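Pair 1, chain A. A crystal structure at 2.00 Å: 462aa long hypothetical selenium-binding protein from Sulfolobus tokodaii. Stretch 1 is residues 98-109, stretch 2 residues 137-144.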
# COMPACT_ATOMS: atom_id res chain seq x y z
N LEU A 98 -3.17 -15.81 -1.97
CA LEU A 98 -2.50 -14.52 -1.96
C LEU A 98 -2.11 -14.33 -3.42
O LEU A 98 -1.57 -15.24 -4.05
CB LEU A 98 -1.23 -14.55 -1.09
CG LEU A 98 -1.40 -14.71 0.42
CD1 LEU A 98 -0.02 -14.75 1.09
CD2 LEU A 98 -2.23 -13.55 0.98
N ILE A 99 -2.43 -13.16 -3.97
CA ILE A 99 -2.13 -12.80 -5.35
C ILE A 99 -0.92 -11.88 -5.20
O ILE A 99 -1.06 -10.73 -4.77
CB ILE A 99 -3.31 -12.03 -5.98
CG1 ILE A 99 -4.61 -12.83 -5.79
CG2 ILE A 99 -3.08 -11.80 -7.46
CD1 ILE A 99 -4.59 -14.19 -6.44
N VAL A 100 0.26 -12.39 -5.56
CA VAL A 100 1.52 -11.66 -5.40
C VAL A 100 2.22 -11.31 -6.71
O VAL A 100 2.83 -12.17 -7.34
CB VAL A 100 2.49 -12.49 -4.53
CG1 VAL A 100 3.77 -11.69 -4.26
CG2 VAL A 100 1.80 -12.89 -3.23
N PRO A 101 2.18 -10.03 -7.11
CA PRO A 101 2.82 -9.61 -8.36
C PRO A 101 4.23 -9.06 -8.19
O PRO A 101 4.62 -8.62 -7.10
CB PRO A 101 1.86 -8.55 -8.87
CG PRO A 101 1.53 -7.82 -7.59
CD PRO A 101 1.29 -8.97 -6.60
N GLY A 102 4.99 -9.07 -9.27
CA GLY A 102 6.34 -8.52 -9.23
C GLY A 102 6.26 -7.11 -9.78
O GLY A 102 5.87 -6.91 -10.94
N LEU A 103 6.61 -6.12 -8.96
CA LEU A 103 6.57 -4.73 -9.42
C LEU A 103 7.60 -4.48 -10.53
O LEU A 103 7.44 -3.55 -11.32
CB LEU A 103 6.80 -3.77 -8.24
CG LEU A 103 6.78 -2.26 -8.53
CD1 LEU A 103 5.47 -1.85 -9.20
CD2 LEU A 103 6.95 -1.51 -7.21
N ARG A 104 8.64 -5.31 -10.58
CA ARG A 104 9.66 -5.19 -11.62
C ARG A 104 9.44 -6.21 -12.75
O ARG A 104 9.49 -5.86 -13.93
CB ARG A 104 11.07 -5.41 -11.04
CG ARG A 104 11.79 -4.13 -10.60
CD ARG A 104 13.23 -4.39 -10.14
NE ARG A 104 13.84 -3.19 -9.57
CZ ARG A 104 14.44 -2.23 -10.28
NH1 ARG A 104 14.53 -2.34 -11.60
NH2 ARG A 104 14.91 -1.15 -9.67
N SER A 105 9.15 -7.45 -12.38
CA SER A 105 8.96 -8.53 -13.35
C SER A 105 7.62 -8.64 -14.07
O SER A 105 7.56 -9.16 -15.18
CB SER A 105 9.23 -9.88 -12.68
OG SER A 105 8.20 -10.16 -11.74
N SER A 106 6.54 -8.18 -13.43
CA SER A 106 5.21 -8.27 -14.01
C SER A 106 4.67 -9.70 -13.86
O SER A 106 3.63 -10.04 -14.41
CB SER A 106 5.21 -7.88 -15.48
OG SER A 106 5.57 -6.52 -15.65
N ARG A 107 5.41 -10.53 -13.13
CA ARG A 107 4.99 -11.91 -12.91
C ARG A 107 3.93 -11.92 -11.81
O ARG A 107 3.90 -11.02 -10.97
CB ARG A 107 6.21 -12.75 -12.49
CG ARG A 107 5.91 -14.19 -12.09
CD ARG A 107 7.20 -15.00 -11.88
NE ARG A 107 8.00 -15.10 -13.10
CZ ARG A 107 9.14 -14.45 -13.32
NH1 ARG A 107 9.63 -13.63 -12.41
NH2 ARG A 107 9.80 -14.63 -14.46
N ILE A 108 3.05 -12.91 -11.82
CA ILE A 108 2.02 -13.02 -10.78
C ILE A 108 2.05 -14.41 -10.17
O ILE A 108 1.94 -15.42 -10.88
CB ILE A 108 0.59 -12.78 -11.31
CG1 ILE A 108 0.48 -11.40 -11.96
CG2 ILE A 108 -0.42 -12.87 -10.14
CD1 ILE A 108 -0.87 -11.16 -12.62
N TYR A 109 2.20 -14.48 -8.85
CA TYR A 109 2.19 -15.76 -8.17
C TYR A 109 0.83 -15.91 -7.50
O TYR A 109 0.25 -14.93 -7.00
CB TYR A 109 3.28 -15.82 -7.09
CG TYR A 109 4.68 -15.65 -7.62
CD1 TYR A 109 5.31 -14.40 -7.60
CD2 TYR A 109 5.40 -16.74 -8.10
CE1 TYR A 109 6.61 -14.24 -8.04
CE2 TYR A 109 6.71 -16.59 -8.56
CZ TYR A 109 7.31 -15.34 -8.52
OH TYR A 109 8.61 -15.21 -8.96
N TYR A 137 0.13 -4.33 -20.19
CA TYR A 137 0.70 -3.59 -19.06
C TYR A 137 1.90 -4.32 -18.44
O TYR A 137 2.03 -5.54 -18.55
CB TYR A 137 -0.34 -3.38 -17.96
CG TYR A 137 -1.48 -2.45 -18.29
CD1 TYR A 137 -1.25 -1.22 -18.90
CD2 TYR A 137 -2.79 -2.77 -17.92
CE1 TYR A 137 -2.30 -0.32 -19.13
CE2 TYR A 137 -3.85 -1.88 -18.15
CZ TYR A 137 -3.59 -0.66 -18.75
OH TYR A 137 -4.61 0.23 -18.96
N SER A 138 2.75 -3.55 -17.76
CA SER A 138 3.91 -4.13 -17.08
C SER A 138 4.15 -3.38 -15.77
O SER A 138 3.67 -2.25 -15.59
CB SER A 138 5.16 -4.06 -17.97
OG SER A 138 5.62 -2.73 -18.15
N ARG A 139 4.91 -4.01 -14.86
CA ARG A 139 5.23 -3.46 -13.54
C ARG A 139 3.96 -3.35 -12.71
O ARG A 139 3.38 -2.27 -12.54
CB ARG A 139 5.91 -2.09 -13.67
CG ARG A 139 7.39 -2.14 -14.08
CD ARG A 139 7.60 -2.44 -15.57
NE ARG A 139 9.00 -2.24 -15.95
CZ ARG A 139 9.44 -2.13 -17.21
NH1 ARG A 139 8.60 -2.19 -18.23
NH2 ARG A 139 10.73 -1.94 -17.44
N LEU A 140 3.54 -4.49 -12.17
CA LEU A 140 2.31 -4.61 -11.39
C LEU A 140 2.46 -4.16 -9.95
O LEU A 140 3.40 -4.55 -9.24
CB LEU A 140 1.81 -6.05 -11.46
CG LEU A 140 0.99 -6.40 -12.71
CD1 LEU A 140 1.68 -5.90 -13.97
CD2 LEU A 140 0.77 -7.90 -12.74
N HIS A 141 1.51 -3.34 -9.51
CA HIS A 141 1.53 -2.75 -8.18
C HIS A 141 0.43 -3.23 -7.22
O HIS A 141 0.58 -4.22 -6.52
CB HIS A 141 1.48 -1.23 -8.33
CG HIS A 141 1.71 -0.48 -7.05
ND1 HIS A 141 2.97 -0.18 -6.57
CD2 HIS A 141 0.83 0.04 -6.16
CE1 HIS A 141 2.86 0.48 -5.44
NE2 HIS A 141 1.57 0.63 -5.16
N THR A 142 -0.69 -2.51 -7.21
CA THR A 142 -1.80 -2.81 -6.30
C THR A 142 -2.72 -3.96 -6.72
O THR A 142 -3.07 -4.10 -7.89
CB THR A 142 -2.69 -1.56 -6.10
OG1 THR A 142 -1.88 -0.47 -5.64
CG2 THR A 142 -3.82 -1.84 -5.08
N VAL A 143 -3.11 -4.78 -5.74
CA VAL A 143 -4.04 -5.88 -5.97
C VAL A 143 -5.26 -5.70 -5.08
O VAL A 143 -5.12 -5.49 -3.87
CB VAL A 143 -3.43 -7.25 -5.61
CG1 VAL A 143 -4.47 -8.35 -5.84
CG2 VAL A 143 -2.19 -7.51 -6.43
N HIS A 144 -6.45 -5.76 -5.67
CA HIS A 144 -7.69 -5.64 -4.91
C HIS A 144 -8.67 -6.74 -5.32
O HIS A 144 -8.81 -7.04 -6.51
CB HIS A 144 -8.34 -4.27 -5.14
CG HIS A 144 -7.79 -3.19 -4.26
ND1 HIS A 144 -7.74 -3.31 -2.89
CD2 HIS A 144 -7.29 -1.96 -4.55
CE1 HIS A 144 -7.21 -2.21 -2.37
NE2 HIS A 144 -6.93 -1.38 -3.36

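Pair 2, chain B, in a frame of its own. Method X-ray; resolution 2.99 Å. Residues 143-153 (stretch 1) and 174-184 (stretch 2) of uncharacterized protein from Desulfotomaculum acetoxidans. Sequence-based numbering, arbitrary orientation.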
# COMPACT_ATOMS: atom_id res chain seq x y z
N ILE B 143 6.99 -0.59 12.55
CA ILE B 143 5.95 -1.18 11.73
C ILE B 143 4.60 -1.14 12.46
O ILE B 143 4.49 -1.44 13.64
CB ILE B 143 6.23 -2.66 11.49
CG1 ILE B 143 7.50 -2.84 10.68
CG2 ILE B 143 5.04 -3.31 10.80
CD1 ILE B 143 8.07 -4.23 10.80
N LEU B 144 3.57 -0.78 11.72
CA LEU B 144 2.25 -0.69 12.28
C LEU B 144 1.31 -1.39 11.35
O LEU B 144 1.45 -1.30 10.14
CB LEU B 144 1.82 0.78 12.36
CG LEU B 144 1.91 1.64 13.62
CD1 LEU B 144 3.11 1.31 14.49
CD2 LEU B 144 1.94 3.08 13.16
N ILE B 145 0.32 -2.06 11.94
CA ILE B 145 -0.69 -2.78 11.18
C ILE B 145 -2.03 -2.46 11.79
O ILE B 145 -2.11 -2.11 12.96
CB ILE B 145 -0.49 -4.30 11.30
CG1 ILE B 145 -0.56 -4.71 12.77
CG2 ILE B 145 0.83 -4.72 10.66
CD1 ILE B 145 -0.84 -6.15 13.00
N ASP B 146 -3.09 -2.58 10.99
CA ASP B 146 -4.46 -2.43 11.48
C ASP B 146 -5.02 -3.71 12.10
O ASP B 146 -4.71 -4.81 11.68
CB ASP B 146 -5.37 -2.00 10.34
CG ASP B 146 -4.92 -0.72 9.70
OD1 ASP B 146 -4.88 -0.65 8.45
OD2 ASP B 146 -4.61 0.23 10.44
N ARG B 147 -5.86 -3.55 13.12
CA ARG B 147 -6.61 -4.67 13.68
C ARG B 147 -8.11 -4.38 13.62
O ARG B 147 -8.66 -3.69 14.47
CB ARG B 147 -6.15 -4.95 15.11
CG ARG B 147 -4.72 -5.44 15.21
CD ARG B 147 -4.52 -6.09 16.53
NE ARG B 147 -5.65 -6.97 16.78
CZ ARG B 147 -5.91 -7.59 17.92
NH1 ARG B 147 -5.11 -7.44 18.97
NH2 ARG B 147 -6.97 -8.38 18.00
N SER B 148 -8.77 -4.91 12.59
CA SER B 148 -10.05 -4.39 12.14
C SER B 148 -11.18 -4.58 13.13
O SER B 148 -12.13 -3.81 13.15
CB SER B 148 -10.44 -4.99 10.78
OG SER B 148 -10.16 -6.39 10.71
N SER B 149 -11.09 -5.62 13.95
CA SER B 149 -12.16 -5.90 14.90
C SER B 149 -11.90 -5.26 16.26
O SER B 149 -12.84 -4.93 16.97
CB SER B 149 -12.41 -7.40 15.02
OG SER B 149 -13.01 -7.88 13.84
N ALA B 150 -10.64 -5.06 16.61
CA ALA B 150 -10.28 -4.35 17.84
C ALA B 150 -10.20 -2.83 17.65
O ALA B 150 -9.84 -2.12 18.57
CB ALA B 150 -8.96 -4.88 18.38
N ASN B 151 -10.56 -2.34 16.47
CA ASN B 151 -10.50 -0.91 16.15
C ASN B 151 -9.29 -0.19 16.74
O ASN B 151 -9.39 0.92 17.27
CB ASN B 151 -11.77 -0.24 16.60
CG ASN B 151 -12.98 -0.95 16.11
OD1 ASN B 151 -13.48 -0.68 15.02
ND2 ASN B 151 -13.45 -1.88 16.90
N THR B 152 -8.14 -0.83 16.57
CA THR B 152 -6.91 -0.43 17.21
C THR B 152 -5.82 -0.66 16.18
O THR B 152 -6.03 -1.44 15.25
CB THR B 152 -6.67 -1.37 18.38
OG1 THR B 152 -5.63 -0.86 19.21
CG2 THR B 152 -6.25 -2.72 17.86
N VAL B 153 -4.68 0.00 16.30
CA VAL B 153 -3.51 -0.39 15.48
C VAL B 153 -2.39 -0.90 16.38
O VAL B 153 -2.20 -0.40 17.49
CB VAL B 153 -2.98 0.71 14.52
CG1 VAL B 153 -4.09 1.64 14.11
CG2 VAL B 153 -1.89 1.47 15.15
N GLY B 174 -9.03 5.92 16.02
CA GLY B 174 -9.88 7.06 15.76
C GLY B 174 -11.31 6.62 15.57
O GLY B 174 -12.13 6.74 16.49
N GLY B 175 -11.62 6.11 14.39
CA GLY B 175 -12.92 5.52 14.13
C GLY B 175 -12.90 4.00 14.14
O GLY B 175 -11.99 3.37 14.68
N THR B 176 -13.90 3.40 13.53
CA THR B 176 -14.06 1.97 13.70
C THR B 176 -13.79 1.19 12.42
O THR B 176 -14.06 1.67 11.31
CB THR B 176 -15.45 1.64 14.35
OG1 THR B 176 -16.19 0.72 13.55
CG2 THR B 176 -16.29 2.91 14.53
N ARG B 177 -13.22 -0.00 12.57
CA ARG B 177 -12.81 -0.84 11.45
C ARG B 177 -11.57 -0.31 10.71
O ARG B 177 -11.60 -0.08 9.49
CB ARG B 177 -13.99 -1.07 10.48
CG ARG B 177 -13.79 -2.22 9.51
CD ARG B 177 -13.99 -3.57 10.16
NE ARG B 177 -15.33 -3.69 10.73
CZ ARG B 177 -15.60 -3.57 12.03
NH1 ARG B 177 -16.86 -3.66 12.45
NH2 ARG B 177 -14.64 -3.36 12.91
N PRO B 178 -10.46 -0.13 11.44
CA PRO B 178 -9.26 0.40 10.80
C PRO B 178 -8.87 -0.55 9.67
O PRO B 178 -8.93 -1.76 9.89
CB PRO B 178 -8.21 0.34 11.90
CG PRO B 178 -8.92 -0.07 13.15
CD PRO B 178 -10.17 -0.72 12.76
N PHE B 179 -8.50 -0.02 8.51
CA PHE B 179 -8.30 -0.84 7.32
C PHE B 179 -6.95 -0.67 6.60
O PHE B 179 -6.31 -1.66 6.30
CB PHE B 179 -9.45 -0.65 6.33
CG PHE B 179 -9.37 -1.52 5.10
CD1 PHE B 179 -9.59 -2.88 5.18
CD2 PHE B 179 -9.08 -0.97 3.86
CE1 PHE B 179 -9.53 -3.68 4.05
CE2 PHE B 179 -9.02 -1.77 2.72
CZ PHE B 179 -9.24 -3.12 2.81
N ASN B 180 -6.52 0.56 6.33
CA ASN B 180 -5.22 0.80 5.73
C ASN B 180 -4.44 1.87 6.49
O ASN B 180 -5.03 2.75 7.10
CB ASN B 180 -5.37 1.19 4.25
CG ASN B 180 -4.11 0.93 3.44
OD1 ASN B 180 -3.13 0.34 3.93
ND2 ASN B 180 -4.13 1.35 2.19
N ILE B 181 -3.11 1.80 6.47
CA ILE B 181 -2.27 2.79 7.15
C ILE B 181 -1.28 3.33 6.15
O ILE B 181 -0.89 2.64 5.23
CB ILE B 181 -1.39 2.18 8.25
CG1 ILE B 181 -2.14 1.20 9.12
CG2 ILE B 181 -0.86 3.23 9.15
CD1 ILE B 181 -1.18 0.39 9.92
N THR B 182 -0.86 4.58 6.36
CA THR B 182 0.09 5.25 5.49
C THR B 182 0.86 6.26 6.33
O THR B 182 0.26 7.01 7.10
CB THR B 182 -0.61 5.99 4.34
OG1 THR B 182 -1.14 5.05 3.40
CG2 THR B 182 0.36 6.86 3.63
N PHE B 183 2.19 6.28 6.21
CA PHE B 183 3.00 7.24 6.96
C PHE B 183 3.12 8.54 6.18
O PHE B 183 2.80 8.61 5.00
CB PHE B 183 4.41 6.70 7.18
CG PHE B 183 4.55 5.82 8.38
CD1 PHE B 183 4.76 6.36 9.63
CD2 PHE B 183 4.52 4.45 8.25
CE1 PHE B 183 4.91 5.55 10.75
CE2 PHE B 183 4.67 3.64 9.36
CZ PHE B 183 4.87 4.19 10.61
N THR B 184 3.60 9.57 6.85
CA THR B 184 4.05 10.75 6.15
C THR B 184 5.48 10.48 5.72
O THR B 184 6.19 9.73 6.37
CB THR B 184 4.01 11.98 7.06
OG1 THR B 184 4.63 11.67 8.32
CG2 THR B 184 2.57 12.40 7.29

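The sharpest difference lies where the turn reaches across to an arginine with positive phi. In pair 1 the long side chain of Arg139(A) makes no hydrogen bond to the turn; in pair 2 its match, Arg177(B), curls back, and NH2 donates to the carbonyl O of Ser148(B) at 2.6 Å, a contact that lies at the edge of the guanidinium. The rotamers separate the two: chi1 is m in Arg139(A) and t in Arg177(B). Arg139(A) instead sends NH1 to OG of its own neighbour, Ser138(A), at 3.0 Å.

The backbone frame is common to both. A strand enters a tight turn and leaves as a second strand, while the other stretch runs nearly antiparallel to the first strand, at 157° in pair 1 and 161° in pair 2. In pair 1 the chain turns a corner at Arg139(A); in pair 2 Arg177(B) is the loop residue that precedes the strand. Fourteen central residues superpose with an RMSD of 0.9 Å.

One rule survives the change of sequence: a residue late in the turn offers a side-chain oxygen to the backbone N of the arginine. In pair 1, Arg139(A) N donates to Ser106(A) OG at 2.7 Å; in pair 2, Arg177(B) N donates to Asn151(B) OD1 at 2.6 Å. Serine and asparagine, both with chi1 m and positive phi, thus hold the arginine backbone from matched positions with side chains of different length.

Packing beyond the arginine is solved differently. Leu140(A) packs with a branched chain, CD2 reaching CG1 of Ile108(A) at 3.6 Å and CB meeting CB of Pro101(A), also at 3.6 Å. Its counterpart, Pro178(B), fills the place with a compact ring; its CA-to-CB bond points toward the other stretch, and its CD lies 3.4 Å from CA of Asn151(B). The matched strand position changes character as well: Pro101(A) gives an apolar surface, with CD 3.8 Å from CG2 of Val143(A), whereas Asp146(B), whose CA-to-CB bond points toward the other stretch, sets its OD2 3.0 Å from CG1 of Ile181(B).

Farther along the strands, the aliphatic pairing is kept. Ile99(A) CB meets Val143(A) CG1 at 3.9 Å, and Leu144(B) CB meets Ile181(B) CD1 at 3.9 Å. For a designer, the lesson is that both pairs keep the bond to the arginine N and the aliphatic pair, while the positions between them differ: leucine on proline in one case, proline beside aspartate in the other.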